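Local coordinates for BAT-2 beta-lactamase (Bacillus atrophaeus, PDB 6W5G), which hydrolyses the amide bond of beta-lactam antibiotics as a class D serine beta-lactamase and so probably contributes to resistance in its Gram-positive host, at residues Asp45-Phe50 against Glu65-Glu70; Arg71-Ser76 against Ser167-Pro172; Arg113-Gly118 against Val125-Gln130; His208-Gly213 against Phe230-Asn235. All coordinates share one frame; numbering follows the deposited sequence.

Contact 1 of 4, residues Asp45-Phe50 against Glu65-Glu70; sequences DRDGTF and ESRAKE
Arg67 and Thr49 supply most of the buried surface between these segments, and Asp47 adds the opposite charge. The Arg67 side chain leaves its short helix with CG anti to the backbone N (chi1 -167°) and stays extended as far as NE, which carries it alongside the start of strand 48-54. On the way Arg67 CB meets Thr49 CB at 4.0 Å and Arg67 CD passes Gly48 CA at 3.7 Å. Arg67 NH2 donates to Asp47 OD1 over 3.0 Å, a hydrogen bond, part of a salt bridge, that is somewhat bent (N-H...O 150°) and reaches the oxygen from above the carboxylate plane; the two flat groups are turned 63° apart. The backbone Asp47 O lies over one face of the same guanidinium, while Arg67 NE is engaged by Asn243 OD1. Thr49 faces the helix. Thr49 OG1 sits 3.4 Å from Ala68 CB, yet its hydroxyl turns to two carbonyls, Tyr63 O and Asn64 O, with one proton for both. The arrangement belongs to the opening beta hairpin of the serine beta-lactamase and penicillin-binding protein fold, with the short helical segment after strand 59-63 folded back onto strand 48-54.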
loop_
_atom_site.group_PDB
_atom_site.type_symbol
_atom_site.label_atom_id
_atom_site.label_comp_id
_atom_site.label_asym_id
_atom_site.label_seq_id
_atom_site.Cartn_x
_atom_site.Cartn_y
_atom_site.Cartn_z
ATOM N N ASP A 45 -4.887 18.371 14.822
ATOM C CA ASP A 45 -3.692 19.072 14.342
ATOM C C ASP A 45 -3.059 18.398 13.134
ATOM O O ASP A 45 -1.891 18.651 12.827
ATOM C CB ASP A 45 -2.641 19.283 15.441
ATOM C CG ASP A 45 -3.233 19.837 16.712
ATOM O OD1 ASP A 45 -4.075 20.757 16.615
ATOM O OD2 ASP A 45 -2.850 19.361 17.803
ATOM N N ARG A 46 -3.805 17.540 12.440
ATOM C CA ARG A 46 -3.328 16.879 11.238
ATOM C C ARG A 46 -4.280 17.174 10.089
ATOM O O ARG A 46 -5.449 17.515 10.292
ATOM C CB ARG A 46 -3.239 15.359 11.425
ATOM C CG ARG A 46 -2.339 14.913 12.570
ATOM C CD ARG A 46 -2.135 13.403 12.523
ATOM N NE ARG A 46 -1.258 12.888 13.576
ATOM C CZ ARG A 46 0.072 12.903 13.527
ATOM N NH1 ARG A 46 0.702 13.423 12.484
ATOM N NH2 ARG A 46 0.777 12.396 14.528
ATOM N N ASP A 47 -3.760 17.049 8.877
ATOM C CA ASP A 47 -4.545 17.153 7.649
ATOM C C ASP A 47 -4.506 15.760 7.030
ATOM O O ASP A 47 -3.503 15.372 6.427
ATOM C CB ASP A 47 -3.904 18.190 6.729
ATOM C CG ASP A 47 -4.793 18.589 5.561
ATOM O OD1 ASP A 47 -5.443 17.715 4.961
ATOM O OD2 ASP A 47 -4.828 19.794 5.230
ATOM N N GLY A 48 -5.579 14.986 7.212
ATOM C CA GLY A 48 -5.575 13.623 6.720
ATOM C C GLY A 48 -6.962 13.112 6.405
ATOM O O GLY A 48 -7.976 13.760 6.681
ATOM N N THR A 49 -6.986 11.923 5.813
ATOM C CA THR A 49 -8.216 11.222 5.494
ATOM C C THR A 49 -8.099 9.767 5.942
ATOM O O THR A 49 -7.002 9.198 5.990
ATOM C CB THR A 49 -8.546 11.335 3.988
ATOM O OG1 THR A 49 -9.764 10.639 3.701
ATOM C CG2 THR A 49 -7.423 10.771 3.132
ATOM N N PHE A 50 -9.242 9.182 6.292
ATOM C CA PHE A 50 -9.334 7.778 6.665
ATOM C C PHE A 50 -10.542 7.165 5.974
ATOM O O PHE A 50 -11.638 7.737 6.004
ATOM C CB PHE A 50 -9.469 7.598 8.184
ATOM C CG PHE A 50 -9.548 6.160 8.610
ATOM C CD1 PHE A 50 -8.444 5.333 8.486
ATOM C CD2 PHE A 50 -10.729 5.624 9.112
ATOM C CE1 PHE A 50 -8.503 3.998 8.861
ATOM C CE2 PHE A 50 -10.796 4.286 9.501
ATOM C CZ PHE A 50 -9.677 3.473 9.375
ATOM N N GLU A 65 -13.696 13.701 3.233
ATOM C CA GLU A 65 -13.947 13.236 1.874
ATOM C C GLU A 65 -13.210 14.075 0.835
ATOM O O GLU A 65 -12.834 13.552 -0.222
ATOM C CB GLU A 65 -15.443 13.193 1.581
ATOM C CG GLU A 65 -15.729 12.471 0.279
ATOM C CD GLU A 65 -17.199 12.214 0.037
ATOM O OE1 GLU A 65 -18.047 12.674 0.828
ATOM O OE2 GLU A 65 -17.506 11.551 -0.967
ATOM N N SER A 66 -12.996 15.365 1.107
ATOM C CA SER A 66 -12.287 16.209 0.150
ATOM C C SER A 66 -10.875 15.695 -0.094
ATOM O O SER A 66 -10.427 15.590 -1.242
ATOM C CB SER A 66 -12.256 17.651 0.649
ATOM O OG SER A 66 -13.562 18.194 0.692
ATOM N N ARG A 67 -10.153 15.368 0.980
ATOM C CA ARG A 67 -8.817 14.818 0.800
ATOM C C ARG A 67 -8.867 13.401 0.239
ATOM O O ARG A 67 -7.968 13.000 -0.514
ATOM C CB ARG A 67 -8.049 14.859 2.122
ATOM C CG ARG A 67 -6.567 14.591 1.956
ATOM C CD ARG A 67 -5.776 14.736 3.246
ATOM N NE ARG A 67 -4.425 14.247 3.000
ATOM C CZ ARG A 67 -3.318 14.983 3.006
ATOM N NH1 ARG A 67 -2.166 14.409 2.703
ATOM N NH2 ARG A 67 -3.345 16.276 3.321
ATOM N N ALA A 68 -9.914 12.639 0.576
ATOM C CA ALA A 68 -10.020 11.271 0.076
ATOM C C ALA A 68 -10.097 11.238 -1.445
ATOM O O ALA A 68 -9.701 10.244 -2.066
ATOM C CB ALA A 68 -11.246 10.584 0.678
ATOM N N LYS A 69 -10.610 12.311 -2.058
ATOM C CA LYS A 69 -10.756 12.403 -3.507
ATOM C C LYS A 69 -9.542 13.003 -4.209
ATOM O O LYS A 69 -9.505 13.010 -5.445
ATOM C CB LYS A 69 -12.002 13.233 -3.862
ATOM C CG LYS A 69 -13.316 12.560 -3.497
ATOM C CD LYS A 69 -14.488 13.507 -3.686
ATOM C CE LYS A 69 -15.821 12.795 -3.481
ATOM N NZ LYS A 69 -16.978 13.681 -3.808
ATOM N N GLU A 70 -8.558 13.501 -3.465
ATOM C CA GLU A 70 -7.429 14.232 -4.032
ATOM C C GLU A 70 -6.352 13.255 -4.494
ATOM O O GLU A 70 -5.789 12.511 -3.681
ATOM C CB GLU A 70 -6.850 15.146 -2.958
ATOM C CG GLU A 70 -5.809 16.132 -3.415
ATOM C CD GLU A 70 -5.530 17.178 -2.340
ATOM O OE1 GLU A 70 -6.163 17.094 -1.259
ATOM O OE2 GLU A 70 -4.687 18.073 -2.572
#

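Contact 2 of 4, residues Arg71-Ser76 against Ser167-Pro172; sequences RQTPQS and SLKISP
Arg71 and Lys169 both set CG anti to the carbonyl carbon (chi1 -79° and -63°), and their roots meet, Arg71 CB lying 3.9 Å from Lys169 CB. From there the extended Arg71 chain passes close to the other backbone, with Arg71 CG 3.6 Å from Ser171 N, on its way to a salt bridge with Glu174. Between the backbones, Gln72 and Ile170 form a single antiparallel hydrogen-bonded pair: Gln72 N donates to Ile170 O at 2.9 Å, and Ile170 N to Gln72 O at 2.8 Å. Pro74 CD rests 3.2 Å from Leu168 O, Pro74 CG meets Leu168 CD2 at 4.0 Å with the two side chains at about a right angle, and Pro74 CB touches Ile170 CG2 at 3.9 Å. Within the loop, Thr73 OG1 donates to Gln75 OE1. Backbone bonds and a rigid ring thus do the holding, consistent with a fixed path of the chain toward Ser76, the serine of the family's Ser-x-x-Lys sequence, whose OG bonds the carboxylated Lys79.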
loop_
_atom_site.group_PDB
_atom_site.type_symbol
_atom_site.label_atom_id
_atom_site.label_comp_id
_atom_site.label_asym_id
_atom_site.label_seq_id
_atom_site.Cartn_x
_atom_site.Cartn_y
_atom_site.Cartn_z
ATOM N N ARG A 71 -6.037 13.276 -5.788
ATOM C CA ARG A 71 -4.965 12.422 -6.295
ATOM C C ARG A 71 -3.604 12.890 -5.782
ATOM O O ARG A 71 -3.278 14.082 -5.839
ATOM C CB ARG A 71 -4.969 12.395 -7.819
ATOM C CG ARG A 71 -6.032 11.478 -8.367
ATOM C CD ARG A 71 -5.847 11.242 -9.847
ATOM N NE ARG A 71 -6.703 10.165 -10.320
ATOM C CZ ARG A 71 -7.027 9.965 -11.592
ATOM N NH1 ARG A 71 -6.579 10.786 -12.544
ATOM N NH2 ARG A 71 -7.810 8.946 -11.906
ATOM N N GLN A 72 -2.811 11.945 -5.274
ATOM C CA GLN A 72 -1.518 12.242 -4.671
ATOM C C GLN A 72 -0.513 11.185 -5.101
ATOM O O GLN A 72 -0.883 10.107 -5.574
ATOM C CB GLN A 72 -1.621 12.293 -3.144
ATOM C CG GLN A 72 -2.652 13.316 -2.649
ATOM C CD GLN A 72 -2.990 13.130 -1.197
ATOM O OE1 GLN A 72 -2.111 13.211 -0.329
ATOM N NE2 GLN A 72 -4.263 12.862 -0.913
ATOM N N THR A 73 0.766 11.502 -4.952
ATOM C CA THR A 73 1.788 10.548 -5.367
ATOM C C THR A 73 1.779 9.339 -4.424
ATOM O O THR A 73 1.657 9.497 -3.204
ATOM C CB THR A 73 3.172 11.217 -5.428
ATOM O OG1 THR A 73 3.528 11.748 -4.140
ATOM C CG2 THR A 73 3.158 12.356 -6.457
ATOM N N PRO A 74 1.869 8.114 -4.958
ATOM C CA PRO A 74 1.623 6.933 -4.113
ATOM C C PRO A 74 2.797 6.534 -3.230
ATOM O O PRO A 74 2.584 5.796 -2.255
ATOM C CB PRO A 74 1.306 5.824 -5.132
ATOM C CG PRO A 74 2.055 6.258 -6.375
ATOM C CD PRO A 74 1.943 7.769 -6.390
ATOM N N GLN A 75 4.011 6.987 -3.534
ATOM C CA GLN A 75 5.188 6.587 -2.748
ATOM C C GLN A 75 5.282 5.057 -2.741
ATOM O O GLN A 75 4.869 4.393 -3.703
ATOM C CB GLN A 75 5.185 7.250 -1.375
ATOM C CG GLN A 75 4.924 8.748 -1.429
ATOM C CD GLN A 75 5.879 9.466 -2.368
ATOM O OE1 GLN A 75 5.459 10.095 -3.338
ATOM N NE2 GLN A 75 7.177 9.386 -2.073
ATOM N N SER A 76 5.807 4.481 -1.650
ATOM C CA SER A 76 5.996 3.036 -1.602
ATOM C C SER A 76 4.688 2.238 -1.560
ATOM O O SER A 76 4.757 1.004 -1.625
ATOM C CB SER A 76 6.927 2.638 -0.452
ATOM O OG SER A 76 8.214 3.206 -0.647
ATOM N N SER A 167 5.301 11.662 -11.327
ATOM C CA SER A 167 4.192 11.886 -12.248
ATOM C C SER A 167 2.938 11.098 -11.890
ATOM O O SER A 167 1.824 11.566 -12.166
ATOM C CB SER A 167 4.634 11.552 -13.669
ATOM O OG SER A 167 5.091 10.205 -13.731
ATOM N N LEU A 168 3.084 9.919 -11.285
ATOM C CA LEU A 168 1.928 9.075 -11.021
ATOM C C LEU A 168 1.188 9.595 -9.800
ATOM O O LEU A 168 1.806 9.901 -8.772
ATOM C CB LEU A 168 2.366 7.628 -10.793
ATOM C CG LEU A 168 1.281 6.584 -10.490
ATOM C CD1 LEU A 168 0.277 6.462 -11.645
ATOM C CD2 LEU A 168 1.925 5.228 -10.202
ATOM N N LYS A 169 -0.133 9.719 -9.920
ATOM C CA LYS A 169 -0.966 10.183 -8.820
ATOM C C LYS A 169 -2.231 9.347 -8.742
ATOM O O LYS A 169 -2.797 8.953 -9.767
ATOM C CB LYS A 169 -1.318 11.678 -8.948
ATOM C CG LYS A 169 -0.092 12.576 -8.894
ATOM C CD LYS A 169 -0.441 14.027 -9.030
ATOM C CE LYS A 169 0.824 14.845 -9.187
ATOM N NZ LYS A 169 0.510 16.292 -9.261
ATOM N N ILE A 170 -2.674 9.095 -7.513
ATOM C CA ILE A 170 -3.832 8.252 -7.237
ATOM C C ILE A 170 -4.485 8.782 -5.967
ATOM O O ILE A 170 -3.792 9.224 -5.044
ATOM C CB ILE A 170 -3.415 6.758 -7.146
ATOM C CG1 ILE A 170 -4.635 5.861 -6.993
ATOM C CG2 ILE A 170 -2.400 6.498 -6.009
ATOM C CD1 ILE A 170 -4.338 4.370 -7.184
ATOM N N SER A 171 -5.822 8.778 -5.924
ATOM C CA SER A 171 -6.473 9.309 -4.734
ATOM C C SER A 171 -6.563 8.241 -3.650
ATOM O O SER A 171 -6.476 7.038 -3.932
ATOM C CB SER A 171 -7.876 9.821 -5.060
ATOM O OG SER A 171 -8.768 8.758 -5.299
ATOM N N PRO A 172 -6.709 8.658 -2.388
ATOM C CA PRO A 172 -6.976 7.669 -1.333
ATOM C C PRO A 172 -8.156 6.753 -1.636
ATOM O O PRO A 172 -8.067 5.547 -1.369
ATOM C CB PRO A 172 -7.177 8.547 -0.089
ATOM C CG PRO A 172 -6.273 9.725 -0.345
ATOM C CD PRO A 172 -6.399 9.987 -1.828
#

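Contact 3 of 4, residues Arg113-Gly118 against Val125-Gln130; sequences RDHTLG and VIWYYQ
Tyr128 reaches from its helix to the backbone of His115, Thr116 and Leu117, CG anti to the backbone N (chi1 -176°), and can be read atom by atom. Its CB lies over a face of the Trp127 ring, offset toward the rim. Further out the ring turns an edge to His115 O, which is 3.4 Å from Tyr128 CE2, while Thr116 C covers one face at a similar separation from that atom. On the same side of the ring plane, Tyr128 CE1 meets Leu117 CA at 3.6 Å. At the tip Tyr128 OH stands 3.1 Å from Leu117 N, but at a poor angle for a bond; its hydrogen bond goes to Asp97 O. Tyr129, one residue on, makes the bond that Tyr128 does not: Tyr129 OH donates to Leu117 O at 2.9 Å, and Leu117 CD1 packs 3.5 Å from Tyr129 CZ. Val125 CG2 sits 3.5 Å from the His115 ring centroid, nearly on the normal, in a CH-pi contact. Trp127 brings CZ2 edge-on to Arg113 O. The contact fastens the N-terminal turn of helix 126-136 to the short, weakly bonded strand 115-116 and the start of helix 117-122, with helices 81-88 and 191-200 closing round Leu117 and Tyr129.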
loop_
_atom_site.group_PDB
_atom_site.type_symbol
_atom_site.label_atom_id
_atom_site.label_comp_id
_atom_site.label_asym_id
_atom_site.label_seq_id
_atom_site.Cartn_x
_atom_site.Cartn_y
_atom_site.Cartn_z
ATOM N N ARG A 113 21.793 -4.079 2.469
ATOM C CA ARG A 113 22.002 -5.521 2.500
ATOM C C ARG A 113 21.230 -6.137 1.339
ATOM O O ARG A 113 20.397 -5.481 0.708
ATOM C CB ARG A 113 21.563 -6.133 3.833
ATOM C CG ARG A 113 20.081 -5.965 4.164
ATOM C CD ARG A 113 19.743 -6.725 5.457
ATOM N NE ARG A 113 18.324 -6.676 5.795
ATOM C CZ ARG A 113 17.823 -6.005 6.831
ATOM N NH1 ARG A 113 18.624 -5.319 7.638
ATOM N NH2 ARG A 113 16.516 -6.021 7.062
ATOM N N ASP A 114 21.522 -7.407 1.065
ATOM C CA ASP A 114 20.772 -8.130 0.041
ATOM C C ASP A 114 19.294 -8.171 0.409
ATOM O O ASP A 114 18.927 -8.273 1.586
ATOM C CB ASP A 114 21.271 -9.571 -0.065
ATOM C CG ASP A 114 22.707 -9.680 -0.555
ATOM O OD1 ASP A 114 23.272 -8.699 -1.099
ATOM O OD2 ASP A 114 23.269 -10.786 -0.384
ATOM N N HIS A 115 18.432 -8.108 -0.609
ATOM C CA HIS A 115 16.992 -8.112 -0.375
ATOM C C HIS A 115 16.280 -9.034 -1.354
ATOM O O HIS A 115 16.809 -9.387 -2.412
ATOM C CB HIS A 115 16.396 -6.691 -0.434
ATOM C CG HIS A 115 16.463 -5.983 0.878
ATOM N ND1 HIS A 115 15.601 -6.271 1.916
ATOM C CD2 HIS A 115 17.327 -5.052 1.350
ATOM C CE1 HIS A 115 15.921 -5.535 2.965
ATOM N NE2 HIS A 115 16.962 -4.785 2.648
ATOM N N THR A 116 15.051 -9.400 -0.995
ATOM C CA THR A 116 14.145 -10.135 -1.866
ATOM C C THR A 116 12.918 -9.277 -2.136
ATOM O O THR A 116 12.719 -8.228 -1.517
ATOM C CB THR A 116 13.688 -11.451 -1.222
ATOM O OG1 THR A 116 12.892 -11.166 -0.065
ATOM C CG2 THR A 116 14.887 -12.303 -0.822
ATOM N N LEU A 117 12.078 -9.736 -3.068
ATOM C CA LEU A 117 10.849 -8.998 -3.339
ATOM C C LEU A 117 10.046 -8.779 -2.057
ATOM O O LEU A 117 9.548 -7.670 -1.799
ATOM C CB LEU A 117 10.025 -9.745 -4.388
ATOM C CG LEU A 117 8.707 -9.087 -4.808
ATOM C CD1 LEU A 117 8.965 -7.873 -5.703
ATOM C CD2 LEU A 117 7.813 -10.117 -5.492
ATOM N N GLY A 118 9.943 -9.818 -1.225
ATOM C CA GLY A 118 9.178 -9.706 0.007
ATOM C C GLY A 118 9.853 -8.848 1.061
ATOM O O GLY A 118 9.198 -8.029 1.712
ATOM N N VAL A 125 12.339 -1.023 0.478
ATOM C CA VAL A 125 13.669 -0.900 -0.105
ATOM C C VAL A 125 13.524 -0.474 -1.553
ATOM O O VAL A 125 13.384 -1.314 -2.454
ATOM C CB VAL A 125 14.457 -2.212 0.026
ATOM C CG1 VAL A 125 15.889 -2.016 -0.462
ATOM C CG2 VAL A 125 14.423 -2.665 1.467
ATOM N N ILE A 126 13.560 0.844 -1.773
ATOM C CA ILE A 126 13.249 1.419 -3.078
ATOM C C ILE A 126 14.148 0.837 -4.164
ATOM O O ILE A 126 13.685 0.547 -5.276
ATOM C CB ILE A 126 13.348 2.953 -3.007
ATOM C CG1 ILE A 126 12.273 3.519 -2.069
ATOM C CG2 ILE A 126 13.253 3.575 -4.402
ATOM C CD1 ILE A 126 12.450 4.988 -1.764
ATOM N N TRP A 127 15.442 0.654 -3.866
ATOM C CA TRP A 127 16.364 0.245 -4.926
ATOM C C TRP A 127 15.992 -1.101 -5.521
ATOM O O TRP A 127 16.222 -1.330 -6.713
ATOM C CB TRP A 127 17.830 0.266 -4.469
ATOM C CG TRP A 127 18.266 -0.736 -3.409
ATOM C CD1 TRP A 127 18.525 -0.461 -2.095
ATOM C CD2 TRP A 127 18.543 -2.145 -3.582
ATOM N NE1 TRP A 127 18.930 -1.602 -1.439
ATOM C CE2 TRP A 127 18.946 -2.648 -2.323
ATOM C CE3 TRP A 127 18.484 -3.028 -4.671
ATOM C CZ2 TRP A 127 19.294 -3.988 -2.126
ATOM C CZ3 TRP A 127 18.818 -4.364 -4.464
ATOM C CH2 TRP A 127 19.232 -4.824 -3.202
ATOM N N TYR A 128 15.443 -2.008 -4.711
ATOM C CA TYR A 128 15.034 -3.301 -5.238
ATOM C C TYR A 128 13.921 -3.124 -6.254
ATOM O O TYR A 128 13.972 -3.680 -7.361
ATOM C CB TYR A 128 14.586 -4.225 -4.095
ATOM C CG TYR A 128 14.225 -5.620 -4.561
ATOM C CD1 TYR A 128 13.061 -5.854 -5.294
ATOM C CD2 TYR A 128 15.048 -6.709 -4.269
ATOM C CE1 TYR A 128 12.746 -7.107 -5.749
ATOM C CE2 TYR A 128 14.734 -7.974 -4.709
ATOM C CZ TYR A 128 13.574 -8.168 -5.452
ATOM O OH TYR A 128 13.231 -9.410 -5.920
ATOM N N TYR A 129 12.905 -2.336 -5.891
ATOM C CA TYR A 129 11.754 -2.163 -6.768
ATOM C C TYR A 129 12.095 -1.317 -7.994
ATOM O O TYR A 129 11.465 -1.483 -9.047
ATOM C CB TYR A 129 10.553 -1.632 -5.962
ATOM C CG TYR A 129 9.835 -2.751 -5.228
ATOM C CD1 TYR A 129 10.451 -3.429 -4.170
ATOM C CD2 TYR A 129 8.562 -3.159 -5.616
ATOM C CE1 TYR A 129 9.810 -4.478 -3.516
ATOM C CE2 TYR A 129 7.907 -4.203 -4.963
ATOM C CZ TYR A 129 8.535 -4.852 -3.916
ATOM O OH TYR A 129 7.877 -5.883 -3.291
ATOM N N GLN A 130 13.093 -0.431 -7.888
ATOM C CA GLN A 130 13.586 0.283 -9.066
ATOM C C GLN A 130 14.242 -0.678 -10.052
ATOM O O GLN A 130 14.015 -0.586 -11.263
ATOM C CB GLN A 130 14.577 1.370 -8.658
ATOM C CG GLN A 130 13.951 2.527 -7.886
ATOM C CD GLN A 130 14.977 3.561 -7.466
ATOM O OE1 GLN A 130 15.988 3.228 -6.843
ATOM N NE2 GLN A 130 14.728 4.821 -7.813
#

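Contact 4 of 4, residues His208-Gly213 against Phe230-Asn235; sequences HYTLYG and FITTDN. With EDO (1,2-ethanediol), chain C.
Tyr212 and Phe230 form an offset stack, ring centroids 4.2 Å apart and planes 19° from parallel. Phe230 CE2 lies over one face of the Tyr212 ring, 3.2 Å from Tyr212 CD1, a tight fit. Tyr212 CB stands above the centre of the Phe230 ring, a CH-pi contact, and Tyr183 adds an edge-to-face partner for Phe230. Thr232 OG1 is near the plane of the Tyr212 ring, at its edge. The stack joins cross-strand neighbours of the antiparallel hairpin 209-217/225-233, at a hydrogen-bonded pair; the next such pair is tied by Thr210 N to Thr232 O at 2.9 Å and Thr232 N to Thr210 O at 3.0 Å. On the opposite face of the sheet Leu211 CD1 packs 4.2 Å from Ile231 CB, and helix 248-261 covers Leu211. One water links Tyr212 OH, Thr232 OG1 and a 1,2-ethanediol probably left from crystallisation, whose O2 also bonds Thr210 OG1 at 2.7 Å. A second water accepts from Asp234 N and donates to His208 O.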
loop_
_atom_site.group_PDB
_atom_site.type_symbol
_atom_site.label_atom_id
_atom_site.label_comp_id
_atom_site.label_asym_id
_atom_site.label_seq_id
_atom_site.Cartn_x
_atom_site.Cartn_y
_atom_site.Cartn_z
ATOM N N HIS A 208 -5.987 -13.534 16.836
ATOM C CA HIS A 208 -7.376 -13.274 16.492
ATOM C C HIS A 208 -7.553 -12.333 15.316
ATOM O O HIS A 208 -8.695 -12.022 14.957
ATOM C CB HIS A 208 -8.124 -12.747 17.721
ATOM C CG HIS A 208 -8.047 -13.677 18.886
ATOM N ND1 HIS A 208 -8.749 -14.862 18.930
ATOM C CD2 HIS A 208 -7.311 -13.631 20.021
ATOM C CE1 HIS A 208 -8.473 -15.491 20.058
ATOM N NE2 HIS A 208 -7.602 -14.767 20.738
ATOM N N TYR A 209 -6.469 -11.897 14.691
ATOM C CA TYR A 209 -6.568 -11.015 13.537
ATOM C C TYR A 209 -5.275 -11.134 12.750
ATOM O O TYR A 209 -4.238 -11.543 13.281
ATOM C CB TYR A 209 -6.782 -9.551 13.964
ATOM C CG TYR A 209 -5.533 -8.949 14.562
ATOM C CD1 TYR A 209 -5.197 -9.174 15.895
ATOM C CD2 TYR A 209 -4.662 -8.193 13.784
ATOM C CE1 TYR A 209 -4.041 -8.649 16.430
ATOM C CE2 TYR A 209 -3.512 -7.664 14.310
ATOM C CZ TYR A 209 -3.198 -7.902 15.633
ATOM O OH TYR A 209 -2.046 -7.376 16.156
ATOM N N THR A 210 -5.341 -10.739 11.484
ATOM C CA THR A 210 -4.149 -10.546 10.667
ATOM C C THR A 210 -4.241 -9.175 10.019
ATOM O O THR A 210 -5.255 -8.852 9.385
ATOM C CB THR A 210 -4.011 -11.644 9.596
ATOM O OG1 THR A 210 -4.031 -12.931 10.229
ATOM C CG2 THR A 210 -2.713 -11.491 8.851
ATOM N N LEU A 211 -3.197 -8.362 10.206
ATOM C CA LEU A 211 -3.126 -7.014 9.653
ATOM C C LEU A 211 -2.223 -7.023 8.427
ATOM O O LEU A 211 -1.062 -7.439 8.510
ATOM C CB LEU A 211 -2.581 -6.037 10.696
ATOM C CG LEU A 211 -2.393 -4.598 10.199
ATOM C CD1 LEU A 211 -3.749 -3.927 9.923
ATOM C CD2 LEU A 211 -1.574 -3.797 11.210
ATOM N N TYR A 212 -2.762 -6.573 7.294
ATOM C CA TYR A 212 -2.030 -6.455 6.043
ATOM C C TYR A 212 -1.915 -4.983 5.685
ATOM O O TYR A 212 -2.888 -4.237 5.805
ATOM C CB TYR A 212 -2.819 -7.121 4.913
ATOM C CG TYR A 212 -3.084 -8.607 5.047
ATOM C CD1 TYR A 212 -4.059 -9.090 5.912
ATOM C CD2 TYR A 212 -2.401 -9.521 4.253
ATOM C CE1 TYR A 212 -4.332 -10.448 6.000
ATOM C CE2 TYR A 212 -2.660 -10.888 4.340
ATOM C CZ TYR A 212 -3.622 -11.341 5.215
ATOM O OH TYR A 212 -3.879 -12.689 5.285
ATOM N N GLY A 213 -0.755 -4.554 5.213
ATOM C CA GLY A 213 -0.660 -3.160 4.821
ATOM C C GLY A 213 0.670 -2.796 4.201
ATOM O O GLY A 213 1.668 -3.517 4.327
ATOM N N PHE A 230 -5.633 -4.048 4.618
ATOM C CA PHE A 230 -6.860 -4.667 5.088
ATOM C C PHE A 230 -6.566 -5.481 6.336
ATOM O O PHE A 230 -5.416 -5.809 6.633
ATOM C CB PHE A 230 -7.554 -5.509 4.000
ATOM C CG PHE A 230 -6.691 -6.582 3.392
ATOM C CD1 PHE A 230 -5.887 -6.306 2.296
ATOM C CD2 PHE A 230 -6.719 -7.881 3.891
ATOM C CE1 PHE A 230 -5.109 -7.295 1.719
ATOM C CE2 PHE A 230 -5.944 -8.882 3.312
ATOM C CZ PHE A 230 -5.135 -8.584 2.232
ATOM N N ILE A 231 -7.622 -5.801 7.066
ATOM C CA ILE A 231 -7.503 -6.590 8.279
ATOM C C ILE A 231 -8.567 -7.673 8.256
ATOM O O ILE A 231 -9.716 -7.420 7.880
ATOM C CB ILE A 231 -7.585 -5.716 9.553
ATOM C CG1 ILE A 231 -7.437 -6.583 10.810
ATOM C CG2 ILE A 231 -8.873 -4.865 9.567
ATOM C CD1 ILE A 231 -7.207 -5.771 12.076
ATOM N N THR A 232 -8.175 -8.885 8.628
ATOM C CA THR A 232 -9.089 -10.009 8.743
ATOM C C THR A 232 -9.202 -10.427 10.201
ATOM O O THR A 232 -8.205 -10.475 10.928
ATOM C CB THR A 232 -8.636 -11.203 7.888
ATOM O OG1 THR A 232 -7.351 -11.675 8.327
ATOM C CG2 THR A 232 -8.571 -10.813 6.408
ATOM N N THR A 233 -10.426 -10.689 10.634
ATOM C CA THR A 233 -10.703 -11.326 11.906
ATOM C C THR A 233 -11.605 -12.514 11.607
ATOM O O THR A 233 -11.968 -12.763 10.452
ATOM C CB THR A 233 -11.400 -10.362 12.872
ATOM O OG1 THR A 233 -12.697 -10.033 12.357
ATOM C CG2 THR A 233 -10.577 -9.078 13.055
ATOM N N ASP A 234 -11.996 -13.245 12.640
ATOM C CA ASP A 234 -12.952 -14.319 12.422
ATOM C C ASP A 234 -14.273 -13.725 11.948
ATOM O O ASP A 234 -14.899 -12.932 12.659
ATOM C CB ASP A 234 -13.144 -15.120 13.707
ATOM C CG ASP A 234 -12.098 -16.211 13.875
ATOM O OD1 ASP A 234 -11.665 -16.788 12.853
ATOM O OD2 ASP A 234 -11.713 -16.496 15.029
ATOM N N ASN A 235 -14.668 -14.075 10.726
ATOM C CA ASN A 235 -15.946 -13.708 10.117
ATOM C C ASN A 235 -16.058 -12.242 9.714
ATOM O O ASN A 235 -17.152 -11.804 9.340
ATOM C CB ASN A 235 -17.157 -14.113 10.971
ATOM C CG ASN A 235 -17.171 -15.591 11.294
ATOM O OD1 ASN A 235 -17.064 -15.983 12.455
ATOM N ND2 ASN A 235 -17.310 -16.420 10.267
HETATM C C1 EDO C . -2.607 -16.786 7.803
HETATM O O1 EDO C . -2.926 -16.558 6.425
HETATM C C2 EDO C . -2.695 -15.470 8.569
HETATM O O2 EDO C . -4.050 -15.009 8.583
HETATM O O HOH W 1 -11.044 -12.998 15.301
HETATM O O HOH W 2 -9.527 -15.907 16.205
HETATM O O HOH W 3 -5.955 -13.542 6.701
#

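Contacts 1 and 4 both reach the same six-stranded sheet but work differently: 45-50 with 65-70 sets a helix against the start of a strand through one salt bridge, whereas 208-213 with 230-235 is a ladder of backbone bonds inside the sheet, bordered by water. Contacts 1 to 3 are mostly buried, contact 4 partly so. Contact 2 follows contact 1 directly along the chain and touches it, Pro172 CD lying 3.2 Å from Glu70 O, so the two adjoin. Contact 3 falls within the span between the segments of contact 2 but lies across the molecule from contact 1, their centres about 30 Å apart. Aromatic rings dominate there; contact 4 has one stack too, but contact 3 lacks a backbone ladder between its segments.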